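Local coordinates for LPXTG-motif cell wall anchor domain protein (Mobiluncus mulieris, PDB 5U5O) that probably serves as a cell-wall-anchored adhesin, of which this piece comprises two Ig-like domains from a giant surface protein carrying intramolecular cross-links, at residues 107-111 and 112-116; 78-81 and 82-86; 249-252 and 253-257. All coordinates share one frame; numbering follows the deposited sequence. Where two conformers were deposited one is given.

Overall arrangement
The three contacts are local turns and caps strung along an elongated two-domain rod. Contacts 1 and 2 both belong to the T-Q ester bond containing domain, while contact 3 lies in the DUF5979 domain that follows it. Contact 2 comes first in the chain, and its centre is about 37 Å from that of contact 1. Contact 1 sits near the middle of the rod, its centre about 26 Å from that of contact 3, with nearest atoms about 15 Å apart. Contacts 2 and 3 fall on opposite sides of the chain's centre, their own centres about 57 Å apart. None touches another: two handle helix ends and the third a strand reversal.

Contact 1: residues 107-111 and 112-116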
ATOM      1  N   ASP A 107      -6.899   0.587 -10.220  1.00 23.28           N
ATOM      2  CA  ASP A 107      -7.381  -0.779  -9.952  1.00 23.81           C
ATOM      3  C   ASP A 107      -6.829  -1.366  -8.653  1.00 22.49           C
ATOM      4  O   ASP A 107      -7.369  -2.351  -8.146  1.00 27.27           O
ATOM      5  CB  ASP A 107      -7.059  -1.713 -11.125  1.00 25.48           C
ATOM      6  CG  ASP A 107      -7.872  -1.399 -12.366  1.00 28.33           C
ATOM      7  OD1 ASP A 107      -8.783  -0.545 -12.304  1.00 30.29           O
ATOM      8  OD2 ASP A 107      -7.603  -2.019 -13.408  1.00 28.61           O
ATOM      9  N   LEU A 108      -5.752  -0.781  -8.133  1.00 20.51           N
ATOM     10  CA  LEU A 108      -5.224  -1.126  -6.811  1.00 18.14           C
ATOM     11  C   LEU A 108      -5.836  -0.274  -5.704  1.00 20.27           C
ATOM     12  O   LEU A 108      -6.262  -0.790  -4.671  1.00 22.93           O
ATOM     13  CB  LEU A 108      -3.695  -0.994  -6.802  1.00 19.64           C
ATOM     14  CG  LEU A 108      -2.952  -1.946  -7.750  1.00 19.98           C
ATOM     15  CD1 LEU A 108      -1.481  -1.571  -7.830  1.00 22.19           C
ATOM     16  CD2 LEU A 108      -3.120  -3.390  -7.308  1.00 25.99           C
ATOM     17  N   THR A 109      -5.873   1.036  -5.909  1.00 20.56           N
ATOM     18  CA  THR A 109      -6.363   1.948  -4.878  1.00 20.55           C
ATOM     19  C   THR A 109      -7.889   2.045  -4.812  1.00 22.68           C
ATOM     20  O   THR A 109      -8.432   2.479  -3.791  1.00 25.95           O
ATOM     21  CB  THR A 109      -5.842   3.376  -5.111  1.00 20.96           C
ATOM     22  OG1 THR A 109      -6.376   3.892  -6.339  1.00 22.17           O
ATOM     23  CG2 THR A 109      -4.315   3.420  -5.137  1.00 21.05           C
ATOM     24  N   LYS A 110      -8.565   1.726  -5.918  1.00 24.01           N
ATOM     25  CA  LYS A 110     -10.007   1.968  -6.086  1.00 26.79           C
ATOM     26  C   LYS A 110     -10.368   3.452  -5.913  1.00 26.80           C
ATOM     27  O   LYS A 110     -11.511   3.779  -5.586  1.00 30.56           O
ATOM     28  CB  LYS A 110     -10.836   1.098  -5.125  1.00 29.77           C
ATOM     29  CG  LYS A 110     -10.397  -0.356  -5.025  1.00 33.84           C
ATOM     30  CD  LYS A 110     -10.472  -1.066  -6.363  1.00 41.36           C
ATOM     31  CE  LYS A 110     -10.043  -2.519  -6.244  1.00 50.07           C
ATOM     32  NZ  LYS A 110     -10.235  -3.250  -7.527  1.00 53.82           N
ATOM     33  N   ASN A 111      -9.399   4.346  -6.152  1.00 25.18           N
ATOM     34  CA  ASN A 111      -9.534   5.779  -5.840  1.00 24.74           C
ATOM     35  C   ASN A 111      -9.989   6.099  -4.402  1.00 25.23           C
ATOM     36  O   ASN A 111     -10.692   7.094  -4.168  1.00 28.14           O
ATOM     37  CB  ASN A 111     -10.437   6.459  -6.876  1.00 28.37           C
ATOM     38  CG  ASN A 111      -9.919   6.294  -8.290  1.00 28.51           C
ATOM     39  OD1 ASN A 111     -10.617   5.785  -9.170  1.00 36.02           O
ATOM     40  ND2 ASN A 111      -8.682   6.724  -8.518  1.00 27.82           N
ATOM     41  N   GLN A 112      -9.557   5.260  -3.460  0.52 25.45           N
ATOM     42  CA  GLN A 112      -9.889   5.390  -2.047  0.52 25.97           C
ATOM     43  C   GLN A 112      -8.596   5.392  -1.250  0.52 24.72           C
ATOM     44  O   GLN A 112      -7.525   5.032  -1.765  0.52 23.93           O
ATOM     45  CB  GLN A 112     -10.779   4.226  -1.601  0.52 28.18           C
ATOM     46  CG  GLN A 112     -12.197   4.281  -2.158  0.52 31.99           C
ATOM     47  CD  GLN A 112     -12.992   2.998  -1.946  0.52 33.75           C
ATOM     48  OE1 GLN A 112     -12.430   1.928  -1.693  0.52 34.39           O
ATOM     49  NE2 GLN A 112     -14.313   3.099  -2.063  0.52 35.24           N
ATOM     50  N   VAL A 113      -8.710   5.778   0.017  1.00 23.25           N
ATOM     51  CA  VAL A 113      -7.561   5.808   0.930  1.00 20.35           C
ATOM     52  C   VAL A 113      -6.985   4.377   1.038  1.00 19.06           C
ATOM     53  O   VAL A 113      -7.735   3.421   1.138  1.00 22.52           O
ATOM     54  CB  VAL A 113      -7.975   6.366   2.310  1.00 19.02           C
ATOM     55  CG1 VAL A 113      -6.846   6.274   3.324  1.00 15.91           C
ATOM     56  CG2 VAL A 113      -8.430   7.809   2.174  1.00 20.03           C
ATOM     57  N   VAL A 114      -5.664   4.267   0.965  1.00 19.28           N
ATOM     58  CA  VAL A 114      -4.948   2.991   1.122  1.00 18.14           C
ATOM     59  C   VAL A 114      -4.359   2.911   2.537  1.00 18.12           C
ATOM     60  O   VAL A 114      -3.439   3.664   2.869  1.00 18.77           O
ATOM     61  CB  VAL A 114      -3.823   2.850   0.079  1.00 19.27           C
ATOM     62  CG1 VAL A 114      -3.180   1.472   0.171  1.00 18.61           C
ATOM     63  CG2 VAL A 114      -4.363   3.064  -1.330  1.00 22.24           C
ATOM     64  N   LYS A 115      -4.904   2.007   3.356  1.00 18.99           N
ATOM     65  CA  LYS A 115      -4.529   1.867   4.774  1.00 20.44           C
ATOM     66  C   LYS A 115      -3.279   1.015   5.001  1.00 18.63           C
ATOM     67  O   LYS A 115      -2.562   1.195   5.972  1.00 20.43           O
ATOM     68  CB  LYS A 115      -5.672   1.195   5.558  1.00 25.34           C
ATOM     69  CG  LYS A 115      -7.021   1.894   5.509  1.00 27.82           C
ATOM     70  CD  LYS A 115      -8.077   1.107   6.282  1.00 33.31           C
ATOM     71  CE  LYS A 115      -8.666  -0.044   5.480  1.00 42.23           C
ATOM     72  NZ  LYS A 115      -9.628   0.416   4.437  1.00 50.50           N
ATOM     73  N   ASP A 116      -3.051   0.052   4.119  1.00 19.40           N
ATOM     74  CA  ASP A 116      -2.067  -1.013   4.358  1.00 20.22           C
ATOM     75  C   ASP A 116      -1.418  -1.428   3.052  1.00 18.94           C
ATOM     76  O   ASP A 116      -1.960  -1.189   1.982  1.00 17.97           O
ATOM     77  CB  ASP A 116      -2.747  -2.255   4.964  1.00 23.95           C
ATOM     78  CG  ASP A 116      -3.275  -2.028   6.366  1.00 30.33           C
ATOM     79  OD1 ASP A 116      -2.453  -1.818   7.289  1.00 34.35           O
ATOM     80  OD2 ASP A 116      -4.513  -2.100   6.549  1.00 32.95           O
TER
HETATM   81  O   HOH W   1      -7.939   1.754  -1.189  1.00 28.99           O
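The backbone carbonyl of Thr109 is gripped by two donors where helix 105-109 gives way to a loop. Gln112 N donates to Thr109 O over 3.0 Å, arriving well above the carbonyl plane (53° out of it). Water 1 donates to the same Thr109 O at 2.7 Å. The water also lies 2.9 Å from Val113 O, to which it can donate, so it spans the two sides of the bend. More acceptors surround it than it has protons, and these bonds probably share them.

The Thr109 side chain divides its work. With chi1 at 65°, OG1 lies between the backbone N and the carbonyl carbon, where it accepts from Asn111 N at 3.1 Å; it also makes a weak hydrogen bond with Arg105 O. Its methyl turns to the other branch of the bend: Thr109 CG2 packs on Val114 CG2 at 3.8 Å, the two side chains crossing at about a right angle. Threonine suits the place because one residue supplies both a polar and an apolar arm, and branched Val114 offers a methyl to a buried spot.

On the exposed side of the turn, Gln112 runs its aliphatic part past the backbone of Lys110, with Gln112 CG 3.5 Å from Lys110 O. Lys110 itself takes positive phi as the chain leaves the helix, and a bend at chi2 sends its chain back so that Lys110 NZ donates to Asp107 O at 3.1 Å. The OG1 bond two residues on defines an ST turn, here placed at the C-terminal end of a short helix leading towards strand 118-127.

Contact 2: residues 78-81 and 82-86; sequences KPAT and EVEKT
The Glu84 carboxylate, the flat group of this contact, takes Thr81 N from above its plane, 36° out of it. The bond from Thr81 N to Glu84 OE1 is 2.9 Å long and nearly straight at 170°. Outside the two segments Arg34 forms a salt bridge with Glu84 OE1, and Tyr36 OH bonds to Glu84 OE2, so both oxygens have strong partners and the group's rotation is fixed. Glu84 reaches back because its chain is extended beyond CG.

In the reciprocal bond Glu84 N donates to Thr81 OG1 at 3.0 Å. Together the two bonds make a capping box with Thr81 as N-cap, pairing a short hydroxyl with a carboxylate long enough to span the first turn. Helix bonding starts here as well, Lys85 N donating to Thr81 O at 2.9 Å.

Beside the cap, Lys85 uses its aliphatic part first: CG packs against Ala80 CB at 3.7 Å, where a small methyl leaves room for it. A bend at chi3 (-67°) then brings Lys85 NZ to Glu82 OE2 on the syn side but tilted out of the carboxylate plane, a 2.8 Å salt bridge. Water 2 links the same ammonium to Ala80 O.

Although buried, Glu84 is probably ionised, since Arg34 and the positive N-terminal end of the helix dipole would both stabilise its negative charge.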
ATOM      1  N   LYS A  78      19.764 -20.561 -18.550  1.00 12.28           N
ATOM      2  CA  LYS A  78      20.363 -19.855 -17.425  1.00 12.47           C
ATOM      3  C   LYS A  78      20.672 -20.824 -16.300  1.00 12.11           C
ATOM      4  O   LYS A  78      20.031 -21.869 -16.178  1.00 13.43           O
ATOM      5  CB  LYS A  78      19.423 -18.769 -16.903  1.00 14.21           C
ATOM      6  CG  LYS A  78      19.061 -17.696 -17.918  1.00 16.68           C
ATOM      7  CD  LYS A  78      20.274 -16.874 -18.315  1.00 20.79           C
ATOM      8  CE  LYS A  78      19.962 -15.880 -19.428  1.00 28.24           C
ATOM      9  NZ  LYS A  78      19.787 -16.472 -20.797  1.00 32.09           N
ATOM     10  N   PRO A  79      21.670 -20.526 -15.467  1.00 12.20           N
ATOM     11  CA  PRO A  79      21.961 -21.410 -14.337  1.00 12.81           C
ATOM     12  C   PRO A  79      20.800 -21.531 -13.367  1.00 12.31           C
ATOM     13  O   PRO A  79      20.152 -20.548 -13.008  1.00 14.19           O
ATOM     14  CB  PRO A  79      23.147 -20.728 -13.643  1.00 13.26           C
ATOM     15  CG  PRO A  79      23.721 -19.830 -14.669  1.00 12.68           C
ATOM     16  CD  PRO A  79      22.553 -19.344 -15.466  1.00 12.07           C
ATOM     17  N   ALA A  80      20.559 -22.773 -12.932  1.00 12.20           N
ATOM     18  CA  ALA A  80      19.509 -23.032 -11.979  1.00 11.72           C
ATOM     19  C   ALA A  80      19.859 -22.459 -10.619  1.00 12.81           C
ATOM     20  O   ALA A  80      21.014 -22.456 -10.215  1.00 15.57           O
ATOM     21  CB  ALA A  80      19.276 -24.521 -11.857  1.00 11.21           C
ATOM     22  N   THR A  81      18.841 -21.987  -9.920  1.00 13.39           N
ATOM     23  CA  THR A  81      19.010 -21.590  -8.528  1.00 14.30           C
ATOM     24  C   THR A  81      19.025 -22.828  -7.644  1.00 14.15           C
ATOM     25  O   THR A  81      18.609 -23.910  -8.057  1.00 14.47           O
ATOM     26  CB  THR A  81      17.857 -20.709  -8.037  1.00 15.37           C
ATOM     27  OG1 THR A  81      16.649 -21.478  -7.972  1.00 16.13           O
ATOM     28  CG2 THR A  81      17.685 -19.487  -8.918  1.00 15.09           C
ATOM     29  N   GLU A  82      19.467 -22.642  -6.403  1.00 15.33           N
ATOM     30  CA  GLU A  82      19.513 -23.746  -5.446  1.00 15.55           C
ATOM     31  C   GLU A  82      18.108 -24.243  -5.154  1.00 14.11           C
ATOM     32  O   GLU A  82      17.911 -25.459  -5.043  1.00 15.81           O
ATOM     33  CB  GLU A  82      20.245 -23.350  -4.160  1.00 19.26           C
ATOM     34  CG  GLU A  82      21.696 -22.917  -4.359  1.00 25.36           C
ATOM     35  CD  GLU A  82      22.525 -23.910  -5.156  1.00 28.49           C
ATOM     36  OE1 GLU A  82      22.598 -25.087  -4.731  1.00 35.73           O
ATOM     37  OE2 GLU A  82      23.098 -23.515  -6.205  1.00 32.83           O
ATOM     38  N   VAL A  83      17.132 -23.346  -5.062  1.00 15.03           N
ATOM     39  CA  VAL A  83      15.730 -23.736  -4.876  1.00 13.93           C
ATOM     40  C   VAL A  83      15.216 -24.604  -6.037  1.00 13.21           C
ATOM     41  O   VAL A  83      14.585 -25.632  -5.829  1.00 14.63           O
ATOM     42  CB  VAL A  83      14.845 -22.489  -4.636  1.00 17.29           C
ATOM     43  CG1 VAL A  83      13.359 -22.772  -4.845  1.00 18.72           C
ATOM     44  CG2 VAL A  83      15.090 -21.931  -3.235  1.00 18.13           C
ATOM     45  N   GLU A  84      15.516 -24.194  -7.255  1.00 12.78           N
ATOM     46  CA  GLU A  84      15.160 -24.970  -8.429  1.00 11.71           C
ATOM     47  C   GLU A  84      15.801 -26.358  -8.415  1.00 11.93           C
ATOM     48  O   GLU A  84      15.132 -27.367  -8.719  1.00 13.37           O
ATOM     49  CB  GLU A  84      15.539 -24.218  -9.700  1.00 11.34           C
ATOM     50  CG  GLU A  84      14.613 -23.019  -9.937  1.00 11.91           C
ATOM     51  CD  GLU A  84      15.129 -21.999 -10.946  1.00 12.23           C
ATOM     52  OE1 GLU A  84      16.321 -22.052 -11.292  1.00 13.61           O
ATOM     53  OE2 GLU A  84      14.310 -21.130 -11.391  1.00 14.07           O
ATOM     54  N   LYS A  85      17.088 -26.420  -8.106  1.00 11.67           N
ATOM     55  CA  LYS A  85      17.777 -27.725  -8.045  1.00 11.91           C
ATOM     56  C   LYS A  85      17.226 -28.625  -6.944  1.00 12.23           C
ATOM     57  O   LYS A  85      17.073 -29.861  -7.142  1.00 12.47           O
ATOM     58  CB  LYS A  85      19.289 -27.557  -7.898  1.00 12.65           C
ATOM     59  CG  LYS A  85      19.911 -26.965  -9.146  1.00 12.95           C
ATOM     60  CD  LYS A  85      21.413 -26.777  -9.061  1.00 15.89           C
ATOM     61  CE  LYS A  85      21.818 -25.723  -8.061  1.00 19.48           C
ATOM     62  NZ  LYS A  85      23.258 -25.396  -8.261  1.00 22.91           N
ATOM     63  N   THR A  86      16.882 -28.043  -5.802  1.00 11.87           N
ATOM     64  CA  THR A  86      16.276 -28.816  -4.715  1.00 12.74           C
ATOM     65  C   THR A  86      14.967 -29.488  -5.141  1.00 12.08           C
ATOM     66  O   THR A  86      14.737 -30.663  -4.815  1.00 13.44           O
ATOM     67  CB  THR A  86      16.048 -27.901  -3.493  1.00 14.65           C
ATOM     68  OG1 THR A  86      17.321 -27.471  -2.997  1.00 16.82           O
ATOM     69  CG2 THR A  86      15.302 -28.607  -2.395  1.00 15.06           C
TER
HETATM   70  O   HOH W   2      23.382 -23.862 -10.807  1.00 22.33           O

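Contact 3: residues 249-252 and 253-257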
ATOM      1  N   PHE A 249      -8.125  26.903  16.293  1.00 11.80           N
ATOM      2  CA  PHE A 249      -7.259  26.004  15.543  1.00 11.01           C
ATOM      3  C   PHE A 249      -6.726  26.680  14.296  1.00 12.01           C
ATOM      4  O   PHE A 249      -7.488  27.314  13.564  1.00 14.85           O
ATOM      5  CB  PHE A 249      -7.980  24.723  15.145  1.00 11.80           C
ATOM      6  CG  PHE A 249      -8.377  23.855  16.299  1.00 11.62           C
ATOM      7  CD1 PHE A 249      -7.505  22.898  16.799  1.00 11.84           C
ATOM      8  CD2 PHE A 249      -9.639  23.958  16.857  1.00 12.03           C
ATOM      9  CE1 PHE A 249      -7.882  22.026  17.832  1.00 11.76           C
ATOM     10  CE2 PHE A 249     -10.023  23.103  17.888  1.00 11.50           C
ATOM     11  CZ  PHE A 249      -9.143  22.131  18.373  1.00 12.04           C
ATOM     12  N   THR A 250      -5.436  26.535  14.032  1.00 11.89           N
ATOM     13  CA  THR A 250      -4.818  27.003  12.793  1.00 12.31           C
ATOM     14  C   THR A 250      -3.903  25.906  12.279  1.00 12.60           C
ATOM     15  O   THR A 250      -3.571  24.984  13.040  1.00 13.76           O
ATOM     16  CB  THR A 250      -3.993  28.279  13.008  1.00 13.27           C
ATOM     17  OG1 THR A 250      -3.044  28.063  14.058  1.00 14.96           O
ATOM     18  CG2 THR A 250      -4.888  29.439  13.408  1.00 13.18           C
ATOM     19  N   ALA A 251      -3.546  25.946  11.006  1.00 12.35           N
ATOM     20  CA  ALA A 251      -2.549  25.029  10.449  1.00 12.51           C
ATOM     21  C   ALA A 251      -1.650  25.794   9.500  1.00 12.61           C
ATOM     22  O   ALA A 251      -2.045  26.824   8.961  1.00 16.37           O
ATOM     23  CB  ALA A 251      -3.214  23.871   9.715  1.00 12.68           C
ATOM     24  N   VAL A 252      -0.433  25.296   9.308  1.00 13.27           N
ATOM     25  CA  VAL A 252       0.511  25.887   8.371  1.00 12.70           C
ATOM     26  C   VAL A 252       0.364  25.271   6.983  1.00 14.29           C
ATOM     27  O   VAL A 252      -0.429  24.338   6.771  1.00 15.24           O
ATOM     28  CB  VAL A 252       1.974  25.811   8.867  1.00 18.53           C
ATOM     29  CG1 VAL A 252       2.120  26.486  10.224  1.00 23.39           C
ATOM     30  CG2 VAL A 252       2.482  24.385   8.933  1.00 19.18           C
ATOM     31  N   ASN A 253       1.072  25.864   6.019  1.00 15.10           N
ATOM     32  CA  ASN A 253       1.124  25.380   4.632  1.00 15.64           C
ATOM     33  C   ASN A 253      -0.235  25.436   3.912  1.00 14.72           C
ATOM     34  O   ASN A 253      -0.473  24.703   2.958  1.00 17.46           O
ATOM     35  CB  ASN A 253       1.773  23.979   4.541  1.00 19.02           C
ATOM     36  CG  ASN A 253       3.263  24.019   4.822  1.00 22.72           C
ATOM     37  OD1 ASN A 253       3.935  25.006   4.539  1.00 28.98           O
ATOM     38  ND2 ASN A 253       3.790  22.939   5.373  1.00 27.24           N
ATOM     39  N   GLY A 254      -1.124  26.311   4.390  1.00 13.49           N
ATOM     40  CA  GLY A 254      -2.423  26.517   3.754  1.00 13.75           C
ATOM     41  C   GLY A 254      -3.463  25.437   3.970  1.00 12.56           C
ATOM     42  O   GLY A 254      -4.480  25.398   3.302  1.00 13.55           O
ATOM     43  N   VAL A 255      -3.210  24.527   4.915  1.00 12.03           N
ATOM     44  CA  VAL A 255      -4.142  23.444   5.189  1.00 11.90           C
ATOM     45  C   VAL A 255      -5.334  24.013   5.955  1.00 12.13           C
ATOM     46  O   VAL A 255      -5.158  24.686   6.967  1.00 14.04           O
ATOM     47  CB  VAL A 255      -3.459  22.328   6.008  1.00 12.41           C
ATOM     48  CG1 VAL A 255      -4.469  21.272   6.465  1.00 13.08           C
ATOM     49  CG2 VAL A 255      -2.337  21.701   5.190  1.00 12.93           C
ATOM     50  N   THR A 256      -6.548  23.730   5.491  0.50 12.05           N
ATOM     51  CA  THR A 256      -7.746  24.176   6.198  0.50 12.05           C
ATOM     52  C   THR A 256      -8.016  23.278   7.396  0.50 11.37           C
ATOM     53  O   THR A 256      -7.795  22.047   7.365  0.50 12.96           O
ATOM     54  CB  THR A 256      -9.022  24.187   5.318  0.50 12.36           C
ATOM     55  OG1 THR A 256      -9.310  22.856   4.879  0.50 14.63           O
ATOM     56  CG2 THR A 256      -8.895  25.117   4.115  0.50 10.90           C
ATOM     57  N   VAL A 257      -8.503  23.892   8.460  1.00 12.55           N
ATOM     58  CA  VAL A 257      -8.948  23.166   9.656  1.00 12.22           C
ATOM     59  C   VAL A 257     -10.333  23.675   9.964  1.00 12.60           C
ATOM     60  O   VAL A 257     -10.538  24.884  10.063  1.00 18.07           O
ATOM     61  CB  VAL A 257      -8.033  23.414  10.854  1.00 13.62           C
ATOM     62  CG1 VAL A 257      -8.490  22.628  12.075  1.00 13.02           C
ATOM     63  CG2 VAL A 257      -6.608  23.071  10.492  1.00 14.43           C
TER
HETATM   64  O   HOH W   3      -1.232  28.215   6.519  1.00 18.56           O
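Apolar contacts line one side of this chain reversal. Ala251 CB meets Val257 CG2 at 3.6 Å and Val255 CB at 4.0 Å; its small methyl can come close to both branched side chains and lies 3.5 Å from Val255 O. Val257 works with both branches: its CG1, anti to the backbone N (chi1 -179°), touches Phe249 CB at 3.8 Å, while CG2 serves Ala251. The Phe249 ring leads away from this pair, so the benzylic carbon makes the closest approach.

Between the two segments there is one direct hydrogen bond: Val255 N donates to Val252 O at 3.3 Å, a straight but weak bond that closes a type I' beta turn. Asn253 and Gly254 occupy its corners with positive phi, a conformation that asparagine tolerates better than most residues and glycine adopts without strain. Water 3 helps to tie the turn together: it donates to Ala251 O and accepts from Gly254 N, each at 2.9 Å.

The first branch is the end of strand 244-251, which pairs antiparallel with strand 281-291, Thr250 bonding to Thr285 and Val252 to Glu283. Val255 and Val257 lean on Val267 of strand 264-269, and the second branch runs on into strand 258-261. The reversal thereby carries the chain from one sheet to the other.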